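Local coordinates for protein CpuTA1 (PDB 5K3W) that belongs to the class IV aminotransferase family and binds the cofactor pyridoxal-5'-phosphate as one of two copies in its assembly, at residues 95-100 and 116-121. Numbering follows the deposited sequence.
Sequences EAVLAG and AKLILT
Val97 meets strand 114-121 with both of its methyl groups. CG1 is directed at Ala116, whose CB lies 4.1 Å away, while CG2 presses against CD1 of Leu118 at 3.7 Å. With chi1 at 168°, CG1 is anti to the backbone N and CG2 beside it, which turns the two methyls of the branched CB toward residues two apart on the strand, both on the face turned to the helix. Ala116 aims its CB at the helix, and its single methyl suits the place where the backbones come nearest, the CA atoms of Val97 and Ala116 being 6.8 Å apart. Leu118 has more distance to span; its longer side chain brings CD1 across to CG2 and crosses the valine at about a right angle. All three side chains are buried and apolar, and the contact rests on packing of methyl groups. Lys117, between Ala116 and Leu118 in sequence, turns its CB away from the helix; its side chain packs on Arg51 of the second subunit. Val134 on strand 131-138 also touches Val97, extending the same apolar layer. Helix 90-108 laid on one face of an antiparallel sheet is the alpha+beta packing of the smaller, N-terminal domain of class IV aminotransferases.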
loop_
_atom_site.group_PDB
_atom_site.type_symbol
_atom_site.label_atom_id
_atom_site.label_comp_id
_atom_site.label_asym_id
_atom_site.label_seq_id
_atom_site.Cartn_x
_atom_site.Cartn_y
_atom_site.Cartn_z
ATOM N N GLU A 95 18.800 -13.654 13.409
ATOM C CA GLU A 95 20.235 -13.510 13.224
ATOM C C GLU A 95 20.554 -12.248 12.437
ATOM O O GLU A 95 21.513 -11.534 12.758
ATOM C CB GLU A 95 20.795 -14.757 12.533
ATOM C CG GLU A 95 21.029 -15.936 13.491
ATOM C CD GLU A 95 22.325 -15.795 14.303
ATOM O OE1 GLU A 95 23.401 -15.722 13.678
ATOM O OE2 GLU A 95 22.276 -15.739 15.554
ATOM N N ALA A 96 19.742 -11.947 11.415
ATOM C CA ALA A 96 19.994 -10.773 10.587
ATOM C C ALA A 96 19.895 -9.492 11.404
ATOM O O ALA A 96 20.723 -8.591 11.250
ATOM C CB ALA A 96 19.026 -10.725 9.404
ATOM N N VAL A 97 18.894 -9.392 12.282
ATOM C CA VAL A 97 18.721 -8.167 13.060
ATOM C C VAL A 97 19.879 -7.981 14.037
ATOM O O VAL A 97 20.406 -6.870 14.195
ATOM C CB VAL A 97 17.363 -8.188 13.785
ATOM C CG1 VAL A 97 17.294 -7.085 14.815
ATOM C CG2 VAL A 97 16.207 -8.083 12.779
ATOM N N LEU A 98 20.297 -9.062 14.705
ATOM C CA LEU A 98 21.374 -8.957 15.685
ATOM C C LEU A 98 22.710 -8.649 15.016
ATOM O O LEU A 98 23.493 -7.844 15.528
ATOM C CB LEU A 98 21.456 -10.239 16.506
ATOM C CG LEU A 98 20.210 -10.481 17.356
ATOM C CD1 LEU A 98 20.316 -11.752 18.175
ATOM C CD2 LEU A 98 19.982 -9.277 18.249
ATOM N N ALA A 99 22.987 -9.273 13.874
ATOM C CA ALA A 99 24.191 -8.932 13.125
ATOM C C ALA A 99 24.170 -7.468 12.696
ATOM O O ALA A 99 25.202 -6.777 12.738
ATOM C CB ALA A 99 24.325 -9.847 11.911
ATOM N N GLY A 100 22.996 -6.979 12.288
ATOM C CA GLY A 100 22.879 -5.586 11.904
ATOM C C GLY A 100 23.137 -4.647 13.067
ATOM O O GLY A 100 23.853 -3.653 12.931
ATOM N N ALA A 116 15.658 -1.015 14.014
ATOM C CA ALA A 116 15.844 -1.987 12.958
ATOM C C ALA A 116 14.532 -2.084 12.206
ATOM O O ALA A 116 13.456 -2.111 12.816
ATOM C CB ALA A 116 16.242 -3.354 13.519
ATOM N N LYS A 117 14.617 -2.098 10.886
ATOM C CA LYS A 117 13.441 -2.213 10.039
ATOM C C LYS A 117 13.569 -3.472 9.197
ATOM O O LYS A 117 14.596 -3.682 8.542
ATOM C CB LYS A 117 13.266 -0.979 9.144
ATOM C CG LYS A 117 12.105 -1.129 8.142
ATOM C CD LYS A 117 11.539 0.212 7.687
ATOM C CE LYS A 117 10.491 0.715 8.665
ATOM N NZ LYS A 117 9.890 2.005 8.216
ATOM N N LEU A 118 12.534 -4.304 9.225
ATOM C CA LEU A 118 12.503 -5.550 8.472
ATOM C C LEU A 118 11.518 -5.395 7.325
ATOM O O LEU A 118 10.375 -4.976 7.540
ATOM C CB LEU A 118 12.098 -6.735 9.361
ATOM C CG LEU A 118 12.974 -7.209 10.529
ATOM C CD1 LEU A 118 13.346 -6.085 11.505
ATOM C CD2 LEU A 118 12.278 -8.364 11.280
ATOM N N ILE A 119 11.949 -5.742 6.116
ATOM C CA ILE A 119 11.109 -5.579 4.941
ATOM C C ILE A 119 11.101 -6.881 4.157
ATOM O O ILE A 119 12.155 -7.357 3.723
ATOM C CB ILE A 119 11.573 -4.405 4.068
ATOM C CG1 ILE A 119 11.333 -3.097 4.826
ATOM C CG2 ILE A 119 10.840 -4.408 2.732
ATOM C CD1 ILE A 119 11.875 -1.899 4.132
ATOM N N LEU A 120 9.909 -7.447 3.966
ATOM C CA LEU A 120 9.728 -8.706 3.254
ATOM C C LEU A 120 8.675 -8.512 2.171
ATOM O O LEU A 120 7.527 -8.171 2.477
ATOM C CB LEU A 120 9.312 -9.821 4.218
ATOM C CG LEU A 120 8.899 -11.180 3.632
ATOM C CD1 LEU A 120 9.985 -11.728 2.752
ATOM C CD2 LEU A 120 8.589 -12.158 4.756
ATOM N N THR A 121 9.052 -8.742 0.917
ATOM C CA THR A 121 8.138 -8.557 -0.210
ATOM C C THR A 121 7.966 -9.859 -0.991
ATOM O O THR A 121 8.707 -10.832 -0.810
ATOM C CB THR A 121 8.629 -7.463 -1.171
ATOM O OG1 THR A 121 9.635 -8.016 -2.024
ATOM C CG2 THR A 121 9.210 -6.272 -0.407
#